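Local coordinates for protein rhamnosidase B (Bacillus sp., PDB 2OKX) that hydrolyses terminal alpha-L-rhamnose from rhamnosides, probably with inversion at the anomeric carbon, as a member of glycoside hydrolase family 78, at residues 40-45 with 76-81; 245-250 with 327-332; 552-557 with 588-593. All coordinates share one frame; numbering follows the deposited sequence.

Interaction 1 (40-45 with 76-81)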
loop_
_atom_site.group_PDB
_atom_site.type_symbol
_atom_site.label_atom_id
_atom_site.label_comp_id
_atom_site.label_asym_id
_atom_site.label_seq_id
_atom_site.Cartn_x
_atom_site.Cartn_y
_atom_site.Cartn_z
ATOM N N ALA A 40 -9.548 -24.851 22.953
ATOM C CA ALA A 40 -10.159 -25.259 21.701
ATOM C C ALA A 40 -9.575 -24.340 20.634
ATOM O O ALA A 40 -9.920 -23.160 20.564
ATOM C CB ALA A 40 -11.670 -25.098 21.776
ATOM N N MET A 41 -8.679 -24.884 19.817
ATOM C CA MET A 41 -8.032 -24.111 18.767
ATOM C C MET A 41 -8.705 -24.284 17.409
ATOM O O MET A 41 -9.122 -25.386 17.041
ATOM C CB MET A 41 -6.557 -24.512 18.645
ATOM C CG MET A 41 -5.732 -24.307 19.908
ATOM S SD MET A 41 -5.792 -22.602 20.514
ATOM C CE MET A 41 -4.761 -21.767 19.286
ATOM N N LEU A 42 -8.807 -23.183 16.673
ATOM C CA LEU A 42 -9.396 -23.193 15.342
ATOM C C LEU A 42 -8.300 -22.736 14.385
ATOM O O LEU A 42 -7.892 -21.571 14.396
ATOM C CB LEU A 42 -10.598 -22.246 15.275
ATOM C CG LEU A 42 -11.492 -22.343 14.036
ATOM C CD1 LEU A 42 -12.807 -21.621 14.289
ATOM C CD2 LEU A 42 -10.777 -21.750 12.827
ATOM N N HIS A 43 -7.815 -23.672 13.576
ATOM C CA HIS A 43 -6.758 -23.410 12.607
ATOM C C HIS A 43 -7.411 -23.154 11.259
ATOM O O HIS A 43 -8.245 -23.938 10.810
ATOM C CB HIS A 43 -5.833 -24.621 12.531
ATOM C CG HIS A 43 -5.346 -25.083 13.869
ATOM N ND1 HIS A 43 -4.356 -24.428 14.571
ATOM C CD2 HIS A 43 -5.721 -26.134 14.638
ATOM C CE1 HIS A 43 -4.140 -25.056 15.713
ATOM N NE2 HIS A 43 -4.955 -26.095 15.778
ATOM N N ILE A 44 -7.021 -22.067 10.603
ATOM C CA ILE A 44 -7.644 -21.711 9.338
ATOM C C ILE A 44 -6.800 -20.867 8.387
ATOM O O ILE A 44 -5.912 -20.118 8.802
ATOM C CB ILE A 44 -8.960 -20.937 9.614
ATOM C CG1 ILE A 44 -9.599 -20.459 8.308
ATOM C CG2 ILE A 44 -8.669 -19.739 10.520
ATOM C CD1 ILE A 44 -10.914 -19.715 8.514
ATOM N N THR A 45 -7.086 -21.020 7.100
ATOM C CA THR A 45 -6.447 -20.240 6.051
ATOM C C THR A 45 -7.409 -20.286 4.875
ATOM O O THR A 45 -8.311 -21.122 4.839
ATOM C CB THR A 45 -5.060 -20.787 5.640
ATOM O OG1 THR A 45 -4.407 -19.817 4.809
ATOM C CG2 THR A 45 -5.187 -22.091 4.865
ATOM N N TYR A 76 -6.722 -19.709 16.196
ATOM C CA TYR A 76 -7.426 -18.942 17.221
ATOM C C TYR A 76 -7.878 -19.784 18.401
ATOM O O TYR A 76 -8.314 -20.920 18.231
ATOM C CB TYR A 76 -8.688 -18.286 16.661
ATOM C CG TYR A 76 -8.480 -17.321 15.525
ATOM C CD1 TYR A 76 -8.312 -17.776 14.218
ATOM C CD2 TYR A 76 -8.476 -15.946 15.754
ATOM C CE1 TYR A 76 -8.147 -16.883 13.162
ATOM C CE2 TYR A 76 -8.312 -15.045 14.708
ATOM C CZ TYR A 76 -8.147 -15.518 13.415
ATOM O OH TYR A 76 -7.970 -14.628 12.381
ATOM N N ASP A 77 -7.779 -19.217 19.598
ATOM C CA ASP A 77 -8.271 -19.898 20.782
ATOM C C ASP A 77 -9.717 -19.411 20.837
ATOM O O ASP A 77 -9.967 -18.244 21.152
ATOM C CB ASP A 77 -7.534 -19.436 22.035
ATOM C CG ASP A 77 -8.032 -20.136 23.289
ATOM O OD1 ASP A 77 -9.258 -20.356 23.403
ATOM O OD2 ASP A 77 -7.202 -20.459 24.162
ATOM N N ILE A 78 -10.666 -20.286 20.511
ATOM C CA ILE A 78 -12.075 -19.901 20.506
ATOM C C ILE A 78 -12.848 -20.286 21.763
ATOM O O ILE A 78 -14.076 -20.323 21.747
ATOM C CB ILE A 78 -12.815 -20.502 19.289
ATOM C CG1 ILE A 78 -12.656 -22.027 19.286
ATOM C CG2 ILE A 78 -12.280 -19.894 17.999
ATOM C CD1 ILE A 78 -13.465 -22.721 18.216
ATOM N N GLY A 79 -12.134 -20.555 22.850
ATOM C CA GLY A 79 -12.796 -20.936 24.086
ATOM C C GLY A 79 -13.823 -19.915 24.534
ATOM O O GLY A 79 -14.807 -20.254 25.196
ATOM N N GLY A 80 -13.599 -18.659 24.160
ATOM C CA GLY A 80 -14.508 -17.596 24.540
ATOM C C GLY A 80 -15.827 -17.596 23.796
ATOM O O GLY A 80 -16.837 -17.150 24.334
ATOM N N GLN A 81 -15.831 -18.089 22.562
ATOM C CA GLN A 81 -17.058 -18.122 21.773
ATOM C C GLN A 81 -17.715 -19.500 21.773
ATOM O O GLN A 81 -18.857 -19.649 21.344
ATOM C CB GLN A 81 -16.779 -17.700 20.323
ATOM C CG GLN A 81 -16.298 -16.262 20.151
ATOM C CD GLN A 81 -14.806 -16.092 20.400
ATOM O OE1 GLN A 81 -14.287 -14.973 20.384
ATOM N NE2 GLN A 81 -14.108 -17.198 20.620
HETATM O O HOH W 1 -10.200 -22.666 24.741
#
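L42 and Y76 form an antiparallel hydrogen-bonded pair where strands 41-47 and 70-77 run side by side in a mixed beta-sheet of the N-terminal domain. L42 N reaches Y76 O at 2.8 Å, and Y76 N returns a bond to L42 O at 2.8 Å. A third bond carries the ladder on to A40, with I78 N meeting A40 O at 3.0 Å.

On the face bearing L42 and Y76 the contact is made by carbon. The side chains of L42 and I78 cross at about a right angle, with L42 CB 4.0 Å from I78 CG2. I78 holds CG1 in the crowded position between its backbone N and carbonyl carbon (chi1 56°), which brings this methylene against A40. The Y76 ring is met at its edge, by L42 O in the ring plane and by I44 CG2, which lies 3.9 Å from Y76 CE1. On the other face M41 is bent at chi2 and chi3; its SD lies 3.9 Å from D77 CB and its CE against the Y76 carbonyl.

Further out, I115 of strand 110-117 packs on L42 and I78, while F197 stacks on the Y76 ring and the hydroxyl of Y50 bonds to that of Y76. Beyond the bridged pairs, D77 closes an Asx turn. Its OD1 accepts G79 N at 2.9 Å, nearly in line with the D77 CG-OD1 bond, and takes a second hydrogen from a water that itself accepts A40 N.

Interaction 2 (245-250 with 327-332)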
loop_
_atom_site.group_PDB
_atom_site.type_symbol
_atom_site.label_atom_id
_atom_site.label_comp_id
_atom_site.label_asym_id
_atom_site.label_seq_id
_atom_site.Cartn_x
_atom_site.Cartn_y
_atom_site.Cartn_z
ATOM N N TYR A 245 -8.743 0.475 -29.140
ATOM C CA TYR A 245 -9.690 1.522 -28.770
ATOM C C TYR A 245 -10.876 0.979 -27.994
ATOM O O TYR A 245 -11.093 -0.229 -27.914
ATOM C CB TYR A 245 -10.284 2.204 -30.008
ATOM C CG TYR A 245 -9.311 2.723 -31.033
ATOM C CD1 TYR A 245 -8.714 1.866 -31.956
ATOM C CD2 TYR A 245 -9.011 4.081 -31.098
ATOM C CE1 TYR A 245 -7.840 2.357 -32.927
ATOM C CE2 TYR A 245 -8.142 4.580 -32.060
ATOM C CZ TYR A 245 -7.562 3.715 -32.969
ATOM O OH TYR A 245 -6.695 4.216 -33.910
ATOM N N VAL A 246 -11.637 1.900 -27.423
ATOM C CA VAL A 246 -12.874 1.563 -26.741
ATOM C C VAL A 246 -13.871 2.205 -27.690
ATOM O O VAL A 246 -13.662 3.336 -28.127
ATOM C CB VAL A 246 -13.006 2.233 -25.360
ATOM C CG1 VAL A 246 -14.471 2.215 -24.919
ATOM C CG2 VAL A 246 -12.156 1.492 -24.344
ATOM N N ALA A 247 -14.946 1.499 -28.018
ATOM C CA ALA A 247 -15.923 2.062 -28.939
ATOM C C ALA A 247 -17.361 1.849 -28.497
ATOM O O ALA A 247 -17.706 0.811 -27.929
ATOM C CB ALA A 247 -15.717 1.478 -30.331
ATOM N N THR A 248 -18.192 2.847 -28.770
ATOM C CA THR A 248 -19.602 2.785 -28.431
ATOM C C THR A 248 -20.379 3.712 -29.356
ATOM O O THR A 248 -19.841 4.702 -29.866
ATOM C CB THR A 248 -19.861 3.228 -26.972
ATOM O OG1 THR A 248 -21.210 2.906 -26.607
ATOM C CG2 THR A 248 -19.653 4.732 -26.826
ATOM N N ILE A 249 -21.646 3.380 -29.573
ATOM C CA ILE A 249 -22.507 4.198 -30.415
ATOM C C ILE A 249 -23.361 5.073 -29.510
ATOM O O ILE A 249 -24.136 4.568 -28.698
ATOM C CB ILE A 249 -23.441 3.334 -31.287
ATOM C CG1 ILE A 249 -22.616 2.407 -32.180
ATOM C CG2 ILE A 249 -24.330 4.231 -32.136
ATOM C CD1 ILE A 249 -21.728 3.143 -33.159
ATOM N N LEU A 250 -23.204 6.384 -29.647
ATOM C CA LEU A 250 -23.959 7.346 -28.858
ATOM C C LEU A 250 -25.145 7.830 -29.683
ATOM O O LEU A 250 -24.962 8.432 -30.738
ATOM C CB LEU A 250 -23.070 8.538 -28.492
ATOM C CG LEU A 250 -23.744 9.748 -27.843
ATOM C CD1 LEU A 250 -24.368 9.342 -26.524
ATOM C CD2 LEU A 250 -22.718 10.852 -27.630
ATOM N N ARG A 327 -24.749 1.758 -27.110
ATOM C CA ARG A 327 -24.767 0.355 -27.481
ATOM C C ARG A 327 -23.447 -0.027 -28.118
ATOM O O ARG A 327 -22.774 0.804 -28.723
ATOM C CB ARG A 327 -25.933 0.037 -28.427
ATOM C CG ARG A 327 -25.799 0.538 -29.849
ATOM C CD ARG A 327 -26.825 -0.176 -30.737
ATOM N NE ARG A 327 -26.777 0.271 -32.125
ATOM C CZ ARG A 327 -27.133 1.485 -32.527
ATOM N NH1 ARG A 327 -27.567 2.377 -31.645
ATOM N NH2 ARG A 327 -27.048 1.811 -33.809
ATOM N N SER A 328 -23.079 -1.290 -27.957
ATOM C CA SER A 328 -21.836 -1.815 -28.497
ATOM C C SER A 328 -21.910 -2.024 -29.999
ATOM O O SER A 328 -22.943 -2.440 -30.525
ATOM C CB SER A 328 -21.504 -3.147 -27.827
ATOM O OG SER A 328 -20.410 -3.779 -28.466
ATOM N N PRO A 329 -20.817 -1.724 -30.714
ATOM C CA PRO A 329 -20.805 -1.906 -32.168
ATOM C C PRO A 329 -20.700 -3.396 -32.470
ATOM O O PRO A 329 -20.846 -3.823 -33.613
ATOM C CB PRO A 329 -19.555 -1.144 -32.608
ATOM C CG PRO A 329 -19.340 -0.142 -31.503
ATOM C CD PRO A 329 -19.642 -0.953 -30.278
ATOM N N ALA A 330 -20.439 -4.181 -31.430
ATOM C CA ALA A 330 -20.305 -5.625 -31.574
ATOM C C ALA A 330 -21.569 -6.338 -31.120
ATOM O O ALA A 330 -22.580 -5.702 -30.825
ATOM C CB ALA A 330 -19.111 -6.120 -30.770
ATOM N N GLY A 331 -21.503 -7.663 -31.068
ATOM C CA GLY A 331 -22.650 -8.447 -30.647
ATOM C C GLY A 331 -23.083 -8.114 -29.232
ATOM O O GLY A 331 -22.264 -8.093 -28.312
ATOM N N ASP A 332 -24.375 -7.857 -29.059
ATOM C CA ASP A 332 -24.927 -7.514 -27.755
ATOM C C ASP A 332 -24.619 -8.553 -26.684
ATOM O O ASP A 332 -24.781 -9.757 -26.906
ATOM C CB ASP A 332 -26.443 -7.343 -27.860
ATOM C CG ASP A 332 -27.104 -7.207 -26.507
ATOM O OD1 ASP A 332 -26.794 -6.232 -25.792
ATOM O OD2 ASP A 332 -27.929 -8.079 -26.158
#
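I249 CG2 rests on one face of the R327 guanidinium, 3.6 Å above its plane and offset toward the rim, and R327 NH1 is its nearest neighbour there, at 3.8 Å. NH2 makes a salt bridge with E298, NH1 a weak hydrogen bond with T251. R327 CG stands between its backbone N and carbonyl carbon (chi1 73°), close to I249 CB, and the chain then extends to NE.

Beneath these side chains the backbones make one antiparallel hydrogen-bonded pair of the D2 beta-sheet. I249 N donates to R327 O at 2.9 Å, whereas R327 N reaches I249 O at a longer 3.3 Å. Strand 297-309 takes the backbone bonds of V246, T248 and L250.

After R327 the chain leaves the strand through P329, whose CD lies 3.5 Å from A247 O and whose CG packs 4.1 Å from A247 CB and also near I249 CG1. S328 OG accepts A330 N in an ST turn. T248 OG1 bonds to P336 O.

The chemistry changes along the contact: P329 has no N-H with which to continue the ladder beyond R327, and A247 pairs instead with A338 of strand 338-340, while the arginine combines carbon packing on one face with a charge that E298 is likely to stabilise.

Interaction 3 (552-557 with 588-593); sequences ISRHTT and YYVFGE
R554 and T557 of helix 544-559 pack against V590 and F591 at the end of helix 577-590, joining two successive helices of the six-hairpin glycosidase domain, an alpha barrel.

Most of the contact is carbon packing. R554 CG lies 3.9 Å from V590 CB, and R554 CD is 3.9 Å from F591 CE1, the arginine and phenylalanine side chains crossing at about a right angle. T557 CG2, anti to its backbone N, meets the ring near its plane, 3.9 Å from F591 CE2. V590 CG2 lies over one face of the F591 ring, 3.4 Å above its plane and offset toward the rim, and F591 CZ also approaches R554 O at 3.6 Å. An alanine in place of F591 would probably open a gap between R554 CD and T557 CG2 and uncover the V590 methyl.

The polar link is indirect. A water in the plane of the R554 guanidinium accepts from R554 NH2 at 2.8 Å and donates to V590 O at 2.7 Å. NH1 forms a salt bridge with E551.

Within the helix, T557 OG1 turns back to S553 O, which also accepts T557 N from the opposite face of its carbonyl plane.

With no direct hydrogen bond across them, the two segments meet here through carbon packing and one bridging water; the arginine spends its methylenes on the interface, while its charge is likely to be balanced mainly by E551, with E535 a long, weak partner.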
loop_
_atom_site.group_PDB
_atom_site.type_symbol
_atom_site.label_atom_id
_atom_site.label_comp_id
_atom_site.label_asym_id
_atom_site.label_seq_id
_atom_site.Cartn_x
_atom_site.Cartn_y
_atom_site.Cartn_z
ATOM N N ILE A 552 3.530 12.870 14.111
ATOM C CA ILE A 552 3.055 12.359 12.829
ATOM C C ILE A 552 3.929 11.216 12.321
ATOM O O ILE A 552 3.451 10.338 11.602
ATOM C CB ILE A 552 2.942 13.469 11.744
ATOM C CG1 ILE A 552 4.311 14.050 11.401
ATOM C CG2 ILE A 552 2.001 14.560 12.229
ATOM C CD1 ILE A 552 4.265 15.014 10.212
ATOM N N SER A 553 5.204 11.212 12.704
ATOM C CA SER A 553 6.098 10.135 12.286
ATOM C C SER A 553 5.657 8.830 12.947
ATOM O O SER A 553 5.676 7.766 12.330
ATOM C CB SER A 553 7.550 10.447 12.681
ATOM O OG SER A 553 8.070 11.539 11.933
ATOM N N ARG A 554 5.261 8.917 14.213
ATOM C CA ARG A 554 4.808 7.745 14.953
ATOM C C ARG A 554 3.495 7.236 14.344
ATOM O O ARG A 554 3.314 6.034 14.143
ATOM C CB ARG A 554 4.591 8.119 16.425
ATOM C CG ARG A 554 4.459 6.950 17.401
ATOM C CD ARG A 554 3.052 6.814 17.977
ATOM N NE ARG A 554 2.528 8.042 18.586
ATOM C CZ ARG A 554 2.686 8.415 19.855
ATOM N NH1 ARG A 554 2.149 9.556 20.272
ATOM N NH2 ARG A 554 3.362 7.664 20.715
ATOM N N HIS A 555 2.578 8.152 14.054
ATOM C CA HIS A 555 1.295 7.751 13.484
ATOM C C HIS A 555 1.466 7.113 12.103
ATOM O O HIS A 555 0.812 6.122 11.784
ATOM C CB HIS A 555 0.349 8.950 13.390
ATOM C CG HIS A 555 -1.060 8.568 13.067
ATOM N ND1 HIS A 555 -1.772 7.658 13.819
ATOM C CD2 HIS A 555 -1.883 8.952 12.062
ATOM C CE1 HIS A 555 -2.972 7.496 13.290
ATOM N NE2 HIS A 555 -3.065 8.271 12.224
ATOM N N THR A 556 2.350 7.679 11.290
ATOM C CA THR A 556 2.596 7.149 9.951
ATOM C C THR A 556 3.092 5.703 10.039
ATOM O O THR A 556 2.659 4.830 9.287
ATOM C CB THR A 556 3.667 7.971 9.212
ATOM O OG1 THR A 556 3.275 9.346 9.175
ATOM C CG2 THR A 556 3.846 7.454 7.781
ATOM N N THR A 557 4.012 5.466 10.965
ATOM C CA THR A 557 4.589 4.140 11.155
ATOM C C THR A 557 3.520 3.141 11.573
ATOM O O THR A 557 3.473 2.027 11.064
ATOM C CB THR A 557 5.708 4.197 12.208
ATOM O OG1 THR A 557 6.683 5.160 11.790
ATOM C CG2 THR A 557 6.384 2.827 12.362
ATOM N N TYR A 588 11.581 0.476 15.930
ATOM C CA TYR A 588 12.382 0.116 17.103
ATOM C C TYR A 588 12.323 1.210 18.162
ATOM O O TYR A 588 12.273 0.933 19.364
ATOM C CB TYR A 588 13.855 -0.117 16.709
ATOM C CG TYR A 588 14.106 -1.317 15.819
ATOM C CD1 TYR A 588 15.155 -1.313 14.902
ATOM C CD2 TYR A 588 13.300 -2.454 15.891
ATOM C CE1 TYR A 588 15.396 -2.400 14.072
ATOM C CE2 TYR A 588 13.535 -3.557 15.063
ATOM C CZ TYR A 588 14.582 -3.518 14.153
ATOM O OH TYR A 588 14.799 -4.575 13.298
ATOM N N TYR A 589 12.338 2.463 17.722
ATOM C CA TYR A 589 12.312 3.561 18.675
ATOM C C TYR A 589 10.936 3.988 19.171
ATOM O O TYR A 589 10.804 4.408 20.319
ATOM C CB TYR A 589 13.057 4.774 18.107
ATOM C CG TYR A 589 14.557 4.712 18.337
ATOM C CD1 TYR A 589 15.342 3.766 17.685
ATOM C CD2 TYR A 589 15.180 5.580 19.237
ATOM C CE1 TYR A 589 16.718 3.677 17.925
ATOM C CE2 TYR A 589 16.556 5.502 19.482
ATOM C CZ TYR A 589 17.314 4.549 18.823
ATOM O OH TYR A 589 18.669 4.466 19.057
ATOM N N VAL A 590 9.909 3.871 18.335
ATOM C CA VAL A 590 8.579 4.299 18.766
ATOM C C VAL A 590 7.655 3.199 19.289
ATOM O O VAL A 590 6.773 3.478 20.104
ATOM C CB VAL A 590 7.850 5.070 17.640
ATOM C CG1 VAL A 590 8.756 6.175 17.103
ATOM C CG2 VAL A 590 7.429 4.126 16.536
ATOM N N PHE A 591 7.852 1.960 18.837
ATOM C CA PHE A 591 7.012 0.846 19.284
ATOM C C PHE A 591 7.787 -0.314 19.913
ATOM O O PHE A 591 7.373 -0.851 20.941
ATOM C CB PHE A 591 6.169 0.314 18.122
ATOM C CG PHE A 591 5.230 1.329 17.543
ATOM C CD1 PHE A 591 4.349 2.024 18.360
ATOM C CD2 PHE A 591 5.227 1.591 16.175
ATOM C CE1 PHE A 591 3.474 2.968 17.829
ATOM C CE2 PHE A 591 4.357 2.532 15.631
ATOM C CZ PHE A 591 3.479 3.221 16.461
ATOM N N GLY A 592 8.890 -0.707 19.282
ATOM C CA GLY A 592 9.712 -1.791 19.802
ATOM C C GLY A 592 9.353 -3.200 19.352
ATOM O O GLY A 592 9.817 -4.178 19.941
ATOM N N GLU A 593 8.537 -3.329 18.311
ATOM C CA GLU A 593 8.159 -4.658 17.846
ATOM C C GLU A 593 9.265 -5.294 17.014
ATOM O O GLU A 593 10.002 -4.604 16.303
ATOM C CB GLU A 593 6.851 -4.587 17.049
ATOM C CG GLU A 593 5.648 -4.117 17.878
ATOM C CD GLU A 593 5.464 -4.914 19.165
ATOM O OE1 GLU A 593 5.334 -6.152 19.102
ATOM O OE2 GLU A 593 5.448 -4.305 20.251
HETATM O O HOH W 2 4.978 5.382 20.889
#

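The three contacts lie in series along the chain, in three different domains, and none touches another. Interactions 1 and 2 both join antiparallel strands through backbone hydrogen bonds, but interaction 1 has two bridged pairs and a further bond, interaction 2 a single pair. Each is followed by a side-chain-to-backbone turn, Asx in one and ST in the other. Interaction 3 joins a helix to the end of the next and the residue after it, without direct hydrogen bonds. All its touching residues are buried, and its centre lies about 17 Å from the chain's centre, against about 29 and 35 Å for interactions 1 and 2, mostly buried too but with some exposed residues. Arginines serve interactions 2 and 3, exposed in the former, buried in the latter.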